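PDB 5XYH: CbsA from Xanthomonas oryzae pv. oryzae, which hydrolyses beta-1,4-glucosidic bonds of cellulose, probably releasing cellobiose from chain ends, as an exoglucanase of glycoside hydrolase family 6 that degrades the plant cell wall. Local coordinates for residues Q255-S260 and T318-G323; F269-Y274 and F293-G298; K21-S26 and A412-L417; D228-N233 and A285-K290; S149-V154 and G198-R203. All coordinates share one frame; numbering follows the deposited sequence.

Contact 1 of 5, residues Q255-S260 and T318-G323; sequences QPISSS and TYVNSG
Val320 turns both of its methyls to the loop of Ile257 and Ser260. Its CG2 lies 3.7 Å from Ile257 CB and 3.5 Å from Ser260 OG, while CG1 approaches the same hydroxyl. Beside it, one helix position back, the ring of Tyr319 is met at its CD2 by the CG2 methyl of Ile257 at 3.9 Å, the two side chains crossing obliquely. In the next shell, the hydroxyl of Ser260 is turned back on its own chain: with chi1 at 56°, OG sits between backbone N and carbonyl carbon and donates to Ile257 O over 2.8 Å, nearly in line with the C=O bond. Ser260 N donates to that same oxygen, so two bonds close the short 3-10 segment 257-259. Ser259 repeats the pattern one residue earlier, OG and N both reaching Pro256 O. Farther out, Ile252 of the neighbouring strand 251-252 touches both Ile257 and Tyr319, and Val320 also touches Tyr263. The contact joins the turn after the small hairpin 251-256 to helix 316-323. Its cohesion across the two segments is van der Waals packing, and the serine hydroxyl can lie against valine methyls because its proton is already spent on a carbonyl within the turn.

Contact 2 of 5, residues F269-Y274 and F293-G298; sequences FDESTY and FLIDTG
The N-terminal turn of helix 271-284 lies over strand 292-296, the strand that follows this helix in the central sheet. Glu271 and Ile295 make the join. The CB of Glu271 rests on Ile295 CG2 at 3.8 Å, and Ile295 CD1 extends beneath the first helical turn to 3.9 Å from Glu271 O. With CG1 beside the backbone N (chi1 -61°) and the chain extended beyond it, the isoleucine offers both CG2 and CD1 to the helix. Glu271 contributes its aliphatic root; the chain then bends at chi2 (-56°), and its carboxylate finds Thr232 OG1 on the adjacent strand 229-232 as partner for OE1. The helix start is fixed by Asp270 at the N-cap: its OD1 accepts from Thr273 N at 2.8 Å, with an N-H...O angle of 168°, and from Thr273 OG1 at 2.7 Å. Its other oxygen, OD2, is taken by Glu242 N. At the strand's end, Asp296 OD1 receives Gly298 N at 3.0 Å in an Asx turn, while OD2 accepts from Ala235 N. Strand 229-232, helix 271-284 and strand 292-296, the two strands parallel neighbours, form a beta-alpha-beta crossover, the repeating element of the distorted beta/alpha barrel of family 6 glycoside hydrolases.

Contact 3 of 5, residues K21-S26 and A412-L417; sequences KEVDSS and AHFVQL
Phe414 carries the contact from the side of helix 411-419, reaching across to Val23 and Ser26 on helix 17-27. Its CG stands anti to the backbone N (chi1 -175°), which sends the ring outward between the two helices. The far end of the ring meets the valine: CZ lies 3.6 Å from Val23 CG2 and 4.0 Å from Val23 CG1, the side chains crossing at about a right angle. On one flank of the ring, CD2 approaches Ser26 CB at 3.7 Å and Ser26 OG at 3.6 Å. That hydroxyl is buried, but hydrogen bonds link it to His411 ND1, at the first residue of helix 411-419, and to Trp409 NE1 just before it, so its polar needs are met beside the aromatic ring. Val415, next in sequence, touches Met39 of helix 33-42. This is plain helix-helix packing between the two ends of the chain, with 385 residues between the segments. Helix 33-42 completes the small core, with Met39 also touching Val23 and Phe414 and Val42 against the phenylalanine, while the Trp409 ring meets Phe414 from the loop before helix 411-419.

Contact 4 of 5, residues D228-N233 and A285-K290; sequences DGFITN and AGWPSK
Phe230 and Trp287 form an edge-to-face aromatic pair that ties a core strand of the distorted beta/alpha barrel to the loop after helix 271-284. The side chains come from opposite directions, the phenylalanine from strand 229-232 and the indole from the loop. Phe230 directs its edge at the indole face: the planes stand at 58°, and the phenyl centroid is 5.1 Å from that of the six-membered ring of Trp287. The tilt falls well short of a perpendicular T. CZ leads the approach, standing 3.7 Å above the indole plane and displaced toward its rim, while CE1 follows at 4.2 Å from Trp287 CZ3. In Trp287, CG lies opposite the carbonyl carbon and beside the backbone N (chi1 -74°), swinging the indole back toward the strand; its NE1 donates to Thr214 OG1 of helix 206-218, a bond that should limit rotation of the ring. Phe282, in the last turn of helix 271-284, stacks on Phe230 and meets Trp287 edge-to-face, so the three rings pack together, and Phe293 adds a further ring beside Phe230. The loop leaves the helix through a Schellman motif at Gly286, whose positive phi (99°) turns the chain just before the tryptophan. The nearest atoms of the pair are Phe230 CZ and Trp287 CH2, 3.7 Å apart.

Contact 5 of 5, residues S149-V154 and G198-R203; sequences SLPNLV and GWLAWR
Leu200 points its forked end at Pro151 and Val154, a separate methyl for each. CD1 lies against the proline ring, 3.7 Å from Pro151 CB and 3.9 Å from Pro151 CG, the two side chains meeting obliquely. CD2 meets the valine branch point, 3.6 Å from Val154 CB, with Val154 CG1 at 3.8 Å; here the crossing is near a right angle. The leucine owes this reach to its torsions: chi1 is -87°, and chi2 of -172° extends CD1 away from the backbone so that both methyls arrive at the helix. The backbone points Val154 CB toward Leu200, and chi1 of 177°, CG1 anti to N, sets CG1 beside the same CD2 methyl. Pro151 and Val154 sit three residues apart, on one side of helix 150-155, and the leucine end bridges them. Leu200 itself rises from the short 3-10 segment 199-201, in the loop between strand 188-193 and helix 206-218. Tyr213 of that helix touches Pro151, Leu212 touches Val154 and Ile194 touches Leu200, extending the apolar patch. Aliphatic carbons alone meet between the segments, and the fit is one of shape, one leucine fork straddling two side chains a helical turn apart.

Contacts 2 and 4 share the barrel core: strands 229-232 and 292-296 are parallel neighbours, bonded through Leu294 N and Phe230 O (2.7 Å). Contact 4 works with aromatic rings near the start of its strand, contact 2 with aliphatic carbons flanked by a helix N-cap and an Asx turn. Contact 5, only partly buried, adjoins contact 2 where Tyr274 OH lies 3.6 Å from Leu200 CD1. Contact 1 is the most peripheral, in excursions outside the central sheet, yet Phe269 packs on Ile257 and Ser258 and so connects it with contact 2. Contact 3, pairing helices near the chain termini, lies across the molecule from contacts 4 and 5, their centres 34 and 33 Å away.

Contact 1 of 5, residues Q255-S260 and T318-G323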
# COMPACT_ATOMS: atom_id res chain seq x y z
N GLN A 255 8.80 31.16 -10.38
CA GLN A 255 8.51 29.77 -10.73
C GLN A 255 7.66 29.13 -9.64
O GLN A 255 7.84 29.43 -8.45
CB GLN A 255 9.79 28.94 -10.91
CG GLN A 255 10.73 29.43 -12.01
CD GLN A 255 10.11 29.34 -13.40
OE1 GLN A 255 9.30 28.45 -13.69
NE2 GLN A 255 10.51 30.27 -14.27
N PRO A 256 6.73 28.25 -10.00
CA PRO A 256 5.89 27.60 -8.99
C PRO A 256 6.68 26.57 -8.22
O PRO A 256 7.55 25.89 -8.77
CB PRO A 256 4.79 26.93 -9.83
CG PRO A 256 5.46 26.62 -11.12
CD PRO A 256 6.41 27.78 -11.37
N ILE A 257 6.36 26.42 -6.93
CA ILE A 257 7.12 25.49 -6.11
C ILE A 257 6.94 24.06 -6.58
O ILE A 257 7.77 23.20 -6.27
CB ILE A 257 6.75 25.62 -4.62
CG1 ILE A 257 5.25 25.41 -4.40
CG2 ILE A 257 7.23 26.98 -4.08
CD1 ILE A 257 4.90 25.20 -2.94
N SER A 258 5.86 23.78 -7.33
CA SER A 258 5.70 22.46 -7.94
C SER A 258 6.84 22.12 -8.88
O SER A 258 7.06 20.94 -9.16
CB SER A 258 4.37 22.40 -8.70
OG SER A 258 4.39 23.35 -9.75
N SER A 259 7.55 23.13 -9.38
CA SER A 259 8.67 22.92 -10.30
C SER A 259 9.99 22.73 -9.57
O SER A 259 11.03 22.64 -10.24
CB SER A 259 8.79 24.09 -11.27
OG SER A 259 9.39 25.21 -10.62
N SER A 260 9.98 22.68 -8.24
CA SER A 260 11.20 22.36 -7.51
C SER A 260 11.73 21.00 -7.94
O SER A 260 11.01 20.16 -8.50
CB SER A 260 10.93 22.33 -6.01
OG SER A 260 9.89 21.41 -5.74
N THR A 318 15.06 25.93 -2.21
CA THR A 318 15.27 26.22 -0.80
C THR A 318 13.95 26.18 -0.05
O THR A 318 13.86 25.59 1.03
CB THR A 318 15.95 27.58 -0.62
OG1 THR A 318 17.20 27.59 -1.31
CG2 THR A 318 16.19 27.89 0.86
N TYR A 319 12.91 26.77 -0.64
CA TYR A 319 11.61 26.85 0.00
C TYR A 319 11.02 25.46 0.23
O TYR A 319 10.68 25.10 1.36
CB TYR A 319 10.66 27.68 -0.85
CG TYR A 319 9.35 28.05 -0.17
CD1 TYR A 319 9.25 29.20 0.61
CD2 TYR A 319 8.21 27.27 -0.32
CE1 TYR A 319 8.04 29.55 1.22
CE2 TYR A 319 7.01 27.60 0.29
CZ TYR A 319 6.93 28.74 1.06
OH TYR A 319 5.73 29.09 1.65
N VAL A 320 10.91 24.67 -0.84
CA VAL A 320 10.32 23.33 -0.75
C VAL A 320 11.13 22.45 0.20
O VAL A 320 10.57 21.78 1.08
CB VAL A 320 10.22 22.71 -2.16
CG1 VAL A 320 10.09 21.19 -2.10
CG2 VAL A 320 9.05 23.33 -2.93
N ASN A 321 12.46 22.45 0.05
CA ASN A 321 13.29 21.60 0.91
C ASN A 321 13.27 22.05 2.37
O ASN A 321 13.45 21.23 3.27
CB ASN A 321 14.74 21.55 0.40
CG ASN A 321 14.85 20.89 -0.96
OD1 ASN A 321 13.98 20.11 -1.35
ND2 ASN A 321 15.92 21.20 -1.69
N SER A 322 13.06 23.34 2.63
CA SER A 322 12.90 23.75 4.02
C SER A 322 11.60 23.24 4.61
O SER A 322 11.56 22.90 5.80
CB SER A 322 12.96 25.28 4.14
OG SER A 322 11.75 25.88 3.70
N GLY A 323 10.54 23.14 3.81
CA GLY A 323 9.22 22.91 4.37
C GLY A 323 8.63 21.52 4.24
O GLY A 323 7.74 21.16 5.02

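Contact 2 of 5, residues F269-Y274 and F293-G298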
# COMPACT_ATOMS: atom_id res chain seq x y z
N PHE A 269 1.33 16.77 -4.00
CA PHE A 269 2.34 16.72 -2.96
C PHE A 269 2.04 15.72 -1.86
O PHE A 269 2.97 15.32 -1.14
CB PHE A 269 2.49 18.10 -2.28
CG PHE A 269 3.04 19.18 -3.16
CD1 PHE A 269 3.41 18.92 -4.47
CD2 PHE A 269 3.18 20.47 -2.66
CE1 PHE A 269 3.91 19.94 -5.27
CE2 PHE A 269 3.68 21.49 -3.45
CZ PHE A 269 4.05 21.23 -4.76
N ASP A 270 0.78 15.32 -1.70
CA ASP A 270 0.40 14.46 -0.59
C ASP A 270 -0.77 13.56 -1.01
O ASP A 270 -1.36 13.72 -2.09
CB ASP A 270 0.07 15.28 0.67
CG ASP A 270 -1.03 16.34 0.44
OD1 ASP A 270 -2.08 16.02 -0.15
OD2 ASP A 270 -0.84 17.49 0.89
N GLU A 271 -1.08 12.59 -0.14
CA GLU A 271 -2.08 11.59 -0.48
C GLU A 271 -3.50 12.13 -0.38
O GLU A 271 -4.39 11.64 -1.09
CB GLU A 271 -1.91 10.36 0.42
CG GLU A 271 -0.57 9.64 0.14
CD GLU A 271 -0.44 9.25 -1.32
OE1 GLU A 271 -1.17 8.33 -1.77
OE2 GLU A 271 0.41 9.85 -2.03
N SER A 272 -3.74 13.12 0.48
CA SER A 272 -5.07 13.73 0.54
C SER A 272 -5.41 14.41 -0.78
O SER A 272 -6.49 14.20 -1.34
CB SER A 272 -5.15 14.71 1.70
OG SER A 272 -5.14 14.02 2.93
N THR A 273 -4.49 15.23 -1.30
CA THR A 273 -4.71 15.85 -2.60
C THR A 273 -4.87 14.80 -3.70
O THR A 273 -5.76 14.90 -4.55
CB THR A 273 -3.55 16.81 -2.92
OG1 THR A 273 -3.32 17.69 -1.81
CG2 THR A 273 -3.83 17.63 -4.18
N TYR A 274 -4.04 13.75 -3.66
CA TYR A 274 -4.09 12.70 -4.68
C TYR A 274 -5.46 12.01 -4.71
O TYR A 274 -6.05 11.82 -5.78
CB TYR A 274 -2.97 11.68 -4.43
CG TYR A 274 -2.83 10.60 -5.49
CD1 TYR A 274 -2.88 10.92 -6.84
CD2 TYR A 274 -2.63 9.26 -5.13
CE1 TYR A 274 -2.76 9.93 -7.82
CE2 TYR A 274 -2.49 8.26 -6.10
CZ TYR A 274 -2.56 8.61 -7.44
OH TYR A 274 -2.43 7.64 -8.40
N PHE A 293 -12.23 6.15 -0.82
CA PHE A 293 -10.79 5.95 -0.93
C PHE A 293 -10.20 5.53 0.41
O PHE A 293 -10.54 6.10 1.46
CB PHE A 293 -10.09 7.22 -1.43
CG PHE A 293 -10.22 7.43 -2.92
CD1 PHE A 293 -11.43 7.79 -3.48
CD2 PHE A 293 -9.12 7.26 -3.76
CE1 PHE A 293 -11.56 7.98 -4.86
CE2 PHE A 293 -9.24 7.44 -5.13
CZ PHE A 293 -10.47 7.81 -5.68
N LEU A 294 -9.33 4.53 0.38
CA LEU A 294 -8.45 4.23 1.49
C LEU A 294 -7.10 4.89 1.25
O LEU A 294 -6.68 5.08 0.10
CB LEU A 294 -8.27 2.71 1.68
CG LEU A 294 -9.55 1.87 1.69
CD1 LEU A 294 -9.24 0.40 1.92
CD2 LEU A 294 -10.53 2.40 2.75
N ILE A 295 -6.43 5.27 2.34
CA ILE A 295 -5.04 5.70 2.30
C ILE A 295 -4.26 4.86 3.31
O ILE A 295 -4.67 4.72 4.47
CB ILE A 295 -4.88 7.20 2.59
CG1 ILE A 295 -5.64 8.01 1.53
CG2 ILE A 295 -3.39 7.57 2.62
CD1 ILE A 295 -5.76 9.51 1.82
N ASP A 296 -3.16 4.26 2.85
CA ASP A 296 -2.26 3.52 3.73
C ASP A 296 -1.41 4.51 4.50
O ASP A 296 -0.55 5.19 3.92
CB ASP A 296 -1.39 2.57 2.91
CG ASP A 296 -0.52 1.65 3.77
OD1 ASP A 296 -0.39 1.88 5.00
OD2 ASP A 296 0.02 0.68 3.19
N THR A 297 -1.63 4.61 5.82
CA THR A 297 -0.92 5.56 6.65
C THR A 297 0.04 4.88 7.63
O THR A 297 0.41 5.47 8.64
CB THR A 297 -1.91 6.44 7.42
OG1 THR A 297 -2.73 5.61 8.26
CG2 THR A 297 -2.79 7.23 6.45
N GLY A 298 0.43 3.64 7.34
CA GLY A 298 1.27 2.91 8.27
C GLY A 298 2.67 3.47 8.43
O GLY A 298 3.28 3.31 9.49

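Contact 3 of 5, residues K21-S26 and A412-L417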
# COMPACT_ATOMS: atom_id res chain seq x y z
N LYS A 21 3.50 -10.74 17.23
CA LYS A 21 4.68 -11.52 17.59
C LYS A 21 5.95 -10.86 17.07
O LYS A 21 6.98 -10.84 17.77
CB LYS A 21 4.55 -12.95 17.07
CG LYS A 21 5.84 -13.75 17.17
CD LYS A 21 5.57 -15.24 17.14
CE LYS A 21 4.63 -15.61 16.00
NZ LYS A 21 4.39 -17.08 15.96
N GLU A 22 5.90 -10.28 15.87
CA GLU A 22 7.02 -9.49 15.36
C GLU A 22 7.33 -8.33 16.29
O GLU A 22 8.49 -8.11 16.67
CB GLU A 22 6.70 -8.97 13.95
CG GLU A 22 6.72 -10.04 12.85
CD GLU A 22 6.35 -9.50 11.47
OE1 GLU A 22 5.32 -8.81 11.37
OE2 GLU A 22 7.08 -9.78 10.49
N VAL A 23 6.31 -7.55 16.66
CA VAL A 23 6.52 -6.41 17.54
C VAL A 23 7.08 -6.86 18.88
O VAL A 23 8.00 -6.24 19.43
CB VAL A 23 5.21 -5.62 17.71
CG1 VAL A 23 5.31 -4.60 18.83
CG2 VAL A 23 4.87 -4.92 16.41
N ASP A 24 6.56 -7.96 19.43
CA ASP A 24 7.07 -8.48 20.70
C ASP A 24 8.56 -8.77 20.61
O ASP A 24 9.30 -8.55 21.59
CB ASP A 24 6.31 -9.73 21.11
CG ASP A 24 4.90 -9.44 21.61
OD1 ASP A 24 4.64 -8.30 22.06
OD2 ASP A 24 4.06 -10.35 21.58
N SER A 25 9.03 -9.25 19.45
CA SER A 25 10.45 -9.54 19.27
C SER A 25 11.31 -8.28 19.40
O SER A 25 12.48 -8.37 19.76
CB SER A 25 10.68 -10.22 17.91
OG SER A 25 10.79 -9.28 16.85
N SER A 26 10.73 -7.11 19.11
CA SER A 26 11.42 -5.83 19.28
C SER A 26 11.28 -5.28 20.70
O SER A 26 12.22 -4.65 21.21
CB SER A 26 10.86 -4.79 18.30
OG SER A 26 11.41 -4.97 17.01
N ALA A 412 15.61 -2.47 13.13
CA ALA A 412 16.11 -1.09 13.09
C ALA A 412 15.11 -0.15 12.43
O ALA A 412 14.89 0.97 12.92
CB ALA A 412 17.46 -1.03 12.37
N HIS A 413 14.47 -0.57 11.33
CA HIS A 413 13.43 0.26 10.73
C HIS A 413 12.25 0.45 11.67
O HIS A 413 11.60 1.51 11.68
CB HIS A 413 12.94 -0.36 9.42
CG HIS A 413 12.38 0.62 8.45
ND1 HIS A 413 11.32 0.34 7.62
CD2 HIS A 413 12.76 1.89 8.15
CE1 HIS A 413 11.05 1.38 6.87
NE2 HIS A 413 11.91 2.34 7.16
N PHE A 414 11.92 -0.59 12.44
CA PHE A 414 10.77 -0.51 13.33
C PHE A 414 10.98 0.55 14.40
O PHE A 414 10.13 1.43 14.59
CB PHE A 414 10.51 -1.86 13.99
CG PHE A 414 9.27 -1.89 14.83
CD1 PHE A 414 8.03 -1.61 14.27
CD2 PHE A 414 9.34 -2.20 16.18
CE1 PHE A 414 6.87 -1.64 15.05
CE2 PHE A 414 8.18 -2.23 16.97
CZ PHE A 414 6.95 -1.95 16.40
N VAL A 415 12.10 0.47 15.12
CA VAL A 415 12.43 1.46 16.14
C VAL A 415 12.37 2.86 15.55
O VAL A 415 11.82 3.79 16.16
CB VAL A 415 13.81 1.16 16.74
CG1 VAL A 415 14.26 2.33 17.63
CG2 VAL A 415 13.79 -0.18 17.49
N GLN A 416 12.94 3.03 14.35
CA GLN A 416 12.91 4.34 13.70
C GLN A 416 11.47 4.78 13.41
O GLN A 416 11.09 5.91 13.71
CB GLN A 416 13.75 4.28 12.41
CG GLN A 416 13.57 5.47 11.48
CD GLN A 416 13.87 5.13 10.00
OE1 GLN A 416 14.99 4.74 9.66
NE2 GLN A 416 12.87 5.27 9.15
N LEU A 417 10.66 3.87 12.86
CA LEU A 417 9.28 4.21 12.52
C LEU A 417 8.47 4.63 13.74
O LEU A 417 7.68 5.59 13.67
CB LEU A 417 8.61 3.03 11.83
CG LEU A 417 9.05 2.80 10.38
CD1 LEU A 417 8.60 1.41 9.94
CD2 LEU A 417 8.46 3.88 9.48

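Contact 4 of 5, residues D228-N233 and A285-K290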
# COMPACT_ATOMS: atom_id res chain seq x y z
N ASP A 228 -15.51 -1.44 -4.50
CA ASP A 228 -16.12 -0.53 -3.55
C ASP A 228 -15.38 0.80 -3.49
O ASP A 228 -15.95 1.80 -3.03
CB ASP A 228 -16.17 -1.20 -2.19
CG ASP A 228 -17.05 -2.43 -2.22
OD1 ASP A 228 -18.28 -2.25 -2.21
OD2 ASP A 228 -16.53 -3.56 -2.29
N GLY A 229 -14.14 0.83 -3.96
CA GLY A 229 -13.38 2.07 -3.98
C GLY A 229 -11.95 1.82 -4.41
O GLY A 229 -11.65 0.82 -5.08
N PHE A 230 -11.08 2.73 -4.00
CA PHE A 230 -9.68 2.74 -4.39
C PHE A 230 -8.83 2.91 -3.14
O PHE A 230 -9.31 3.39 -2.11
CB PHE A 230 -9.40 3.87 -5.37
CG PHE A 230 -10.21 3.78 -6.64
CD1 PHE A 230 -11.46 4.37 -6.72
CD2 PHE A 230 -9.70 3.13 -7.74
CE1 PHE A 230 -12.21 4.29 -7.88
CE2 PHE A 230 -10.44 3.04 -8.90
CZ PHE A 230 -11.70 3.63 -8.97
N ILE A 231 -7.55 2.53 -3.23
CA ILE A 231 -6.60 2.79 -2.14
C ILE A 231 -5.31 3.36 -2.72
O ILE A 231 -4.80 2.87 -3.72
CB ILE A 231 -6.30 1.52 -1.30
CG1 ILE A 231 -5.24 1.84 -0.24
CG2 ILE A 231 -5.85 0.34 -2.16
CD1 ILE A 231 -5.00 0.74 0.78
N THR A 232 -4.78 4.39 -2.06
CA THR A 232 -3.50 4.99 -2.41
C THR A 232 -2.48 4.75 -1.30
O THR A 232 -2.84 4.43 -0.16
CB THR A 232 -3.64 6.50 -2.66
OG1 THR A 232 -3.73 7.19 -1.40
CG2 THR A 232 -4.88 6.81 -3.51
N ASN A 233 -1.20 4.89 -1.65
CA ASN A 233 -0.06 4.88 -0.73
C ASN A 233 0.27 3.50 -0.18
O ASN A 233 1.09 3.41 0.75
CB ASN A 233 -0.24 5.84 0.45
CG ASN A 233 1.07 6.52 0.85
OD1 ASN A 233 1.88 6.86 -0.01
ND2 ASN A 233 1.26 6.75 2.15
N ALA A 285 -15.76 10.32 -14.95
CA ALA A 285 -15.88 9.20 -15.87
C ALA A 285 -17.15 8.39 -15.67
O ALA A 285 -17.33 7.38 -16.35
CB ALA A 285 -14.66 8.28 -15.73
N GLY A 286 -18.03 8.80 -14.76
CA GLY A 286 -19.30 8.13 -14.57
C GLY A 286 -19.37 7.13 -13.43
O GLY A 286 -20.34 6.37 -13.36
N TRP A 287 -18.38 7.11 -12.55
CA TRP A 287 -18.44 6.27 -11.36
C TRP A 287 -19.44 6.84 -10.36
O TRP A 287 -19.66 8.05 -10.33
CB TRP A 287 -17.06 6.17 -10.69
CG TRP A 287 -16.05 5.31 -11.42
CD1 TRP A 287 -15.43 5.59 -12.61
CD2 TRP A 287 -15.56 4.03 -11.00
NE1 TRP A 287 -14.60 4.56 -12.97
CE2 TRP A 287 -14.64 3.60 -11.99
CE3 TRP A 287 -15.80 3.22 -9.89
CZ2 TRP A 287 -13.96 2.38 -11.90
CZ3 TRP A 287 -15.12 2.00 -9.80
CH2 TRP A 287 -14.22 1.60 -10.80
N PRO A 288 -20.05 6.00 -9.52
CA PRO A 288 -21.00 6.51 -8.53
C PRO A 288 -20.32 7.41 -7.52
O PRO A 288 -19.15 7.21 -7.14
CB PRO A 288 -21.55 5.24 -7.86
CG PRO A 288 -20.52 4.21 -8.11
CD PRO A 288 -19.94 4.53 -9.46
N SER A 289 -21.06 8.42 -7.07
CA SER A 289 -20.51 9.42 -6.17
C SER A 289 -20.09 8.82 -4.84
O SER A 289 -19.28 9.42 -4.13
CB SER A 289 -21.53 10.53 -5.96
OG SER A 289 -22.75 9.98 -5.55
N LYS A 290 -20.64 7.66 -4.49
CA LYS A 290 -20.36 7.05 -3.20
C LYS A 290 -19.03 6.29 -3.16
O LYS A 290 -18.70 5.74 -2.10
CB LYS A 290 -21.50 6.11 -2.81
CG LYS A 290 -21.46 4.76 -3.51
CD LYS A 290 -22.63 3.87 -3.07
CE LYS A 290 -22.58 2.51 -3.77
NZ LYS A 290 -22.57 2.60 -5.27

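Contact 5 of 5, residues S149-V154 and G198-R203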
# COMPACT_ATOMS: atom_id res chain seq x y z
N SER A 149 0.32 -2.94 -9.77
CA SER A 149 -0.02 -3.62 -11.01
C SER A 149 -0.43 -2.59 -12.04
O SER A 149 0.44 -2.08 -12.78
CB SER A 149 -1.11 -4.68 -10.77
OG SER A 149 -2.32 -4.08 -10.34
N LEU A 150 -1.71 -2.23 -12.13
CA LEU A 150 -2.23 -1.42 -13.22
C LEU A 150 -1.50 -0.10 -13.46
O LEU A 150 -1.26 0.23 -14.63
CB LEU A 150 -3.72 -1.15 -12.99
CG LEU A 150 -4.64 -2.37 -13.08
CD1 LEU A 150 -6.11 -1.96 -13.03
CD2 LEU A 150 -4.35 -3.13 -14.36
N PRO A 151 -1.13 0.70 -12.44
CA PRO A 151 -0.47 1.99 -12.73
C PRO A 151 0.76 1.87 -13.62
O PRO A 151 1.03 2.78 -14.41
CB PRO A 151 -0.09 2.50 -11.33
CG PRO A 151 -1.06 1.85 -10.41
CD PRO A 151 -1.28 0.49 -10.98
N ASN A 152 1.49 0.75 -13.54
CA ASN A 152 2.67 0.59 -14.39
C ASN A 152 2.30 0.54 -15.86
O ASN A 152 3.13 0.91 -16.71
CB ASN A 152 3.43 -0.67 -14.01
CG ASN A 152 3.93 -0.63 -12.59
OD1 ASN A 152 4.73 0.24 -12.23
ND2 ASN A 152 3.46 -1.58 -11.77
N LEU A 153 1.09 0.09 -16.19
CA LEU A 153 0.68 0.09 -17.59
C LEU A 153 0.54 1.49 -18.15
O LEU A 153 0.61 1.68 -19.38
CB LEU A 153 -0.63 -0.67 -17.77
CG LEU A 153 -0.73 -2.08 -17.18
CD1 LEU A 153 -2.01 -2.71 -17.66
CD2 LEU A 153 0.47 -2.92 -17.60
N VAL A 154 0.36 2.49 -17.30
CA VAL A 154 0.21 3.87 -17.74
C VAL A 154 1.54 4.61 -17.71
O VAL A 154 1.86 5.35 -18.65
CB VAL A 154 -0.85 4.59 -16.88
CG1 VAL A 154 -0.96 6.05 -17.29
CG2 VAL A 154 -2.20 3.89 -17.02
N GLY A 198 1.05 10.39 -7.74
CA GLY A 198 0.39 11.42 -8.51
C GLY A 198 0.73 11.43 -9.98
O GLY A 198 0.10 12.18 -10.73
N TRP A 199 1.73 10.64 -10.42
CA TRP A 199 2.09 10.66 -11.83
C TRP A 199 0.99 10.07 -12.71
O TRP A 199 0.92 10.41 -13.91
CB TRP A 199 3.40 9.92 -12.07
CG TRP A 199 4.64 10.66 -11.60
CD1 TRP A 199 5.52 10.24 -10.65
CD2 TRP A 199 5.12 11.92 -12.07
NE1 TRP A 199 6.52 11.17 -10.49
CE2 TRP A 199 6.30 12.21 -11.36
CE3 TRP A 199 4.67 12.84 -13.03
CZ2 TRP A 199 7.04 13.38 -11.57
CZ3 TRP A 199 5.41 14.02 -13.24
CH2 TRP A 199 6.58 14.27 -12.51
N LEU A 200 0.14 9.22 -12.15
CA LEU A 200 -1.03 8.71 -12.87
C LEU A 200 -1.98 9.82 -13.29
O LEU A 200 -2.69 9.68 -14.29
CB LEU A 200 -1.79 7.71 -12.01
CG LEU A 200 -1.35 6.26 -12.06
CD1 LEU A 200 -2.40 5.44 -11.28
CD2 LEU A 200 -1.25 5.84 -13.51
N ALA A 201 -2.01 10.92 -12.54
CA ALA A 201 -2.92 12.02 -12.81
C ALA A 201 -2.29 13.13 -13.65
O ALA A 201 -2.96 14.12 -13.97
CB ALA A 201 -3.43 12.60 -11.48
N TRP A 202 -1.04 12.97 -14.05
CA TRP A 202 -0.27 14.05 -14.63
C TRP A 202 -0.46 14.10 -16.15
O TRP A 202 -0.24 13.10 -16.84
CB TRP A 202 1.21 13.86 -14.29
CG TRP A 202 2.09 15.03 -14.53
CD1 TRP A 202 2.23 16.15 -13.75
CD2 TRP A 202 3.02 15.18 -15.62
NE1 TRP A 202 3.18 16.98 -14.30
CE2 TRP A 202 3.67 16.41 -15.45
CE3 TRP A 202 3.34 14.39 -16.73
CZ2 TRP A 202 4.64 16.88 -16.34
CZ3 TRP A 202 4.30 14.86 -17.62
CH2 TRP A 202 4.94 16.08 -17.41
N ARG A 203 -0.87 15.27 -16.64
CA ARG A 203 -1.00 15.56 -18.07
C ARG A 203 -1.68 14.45 -18.84
O ARG A 203 -2.85 14.12 -18.58
CB ARG A 203 0.37 15.87 -18.67
CG ARG A 203 1.02 17.09 -18.03
CD ARG A 203 2.22 17.54 -18.84
NE ARG A 203 1.78 18.12 -20.10
CZ ARG A 203 1.57 19.42 -20.28
NH1 ARG A 203 1.77 20.27 -19.28
NH2 ARG A 203 1.16 19.85 -21.47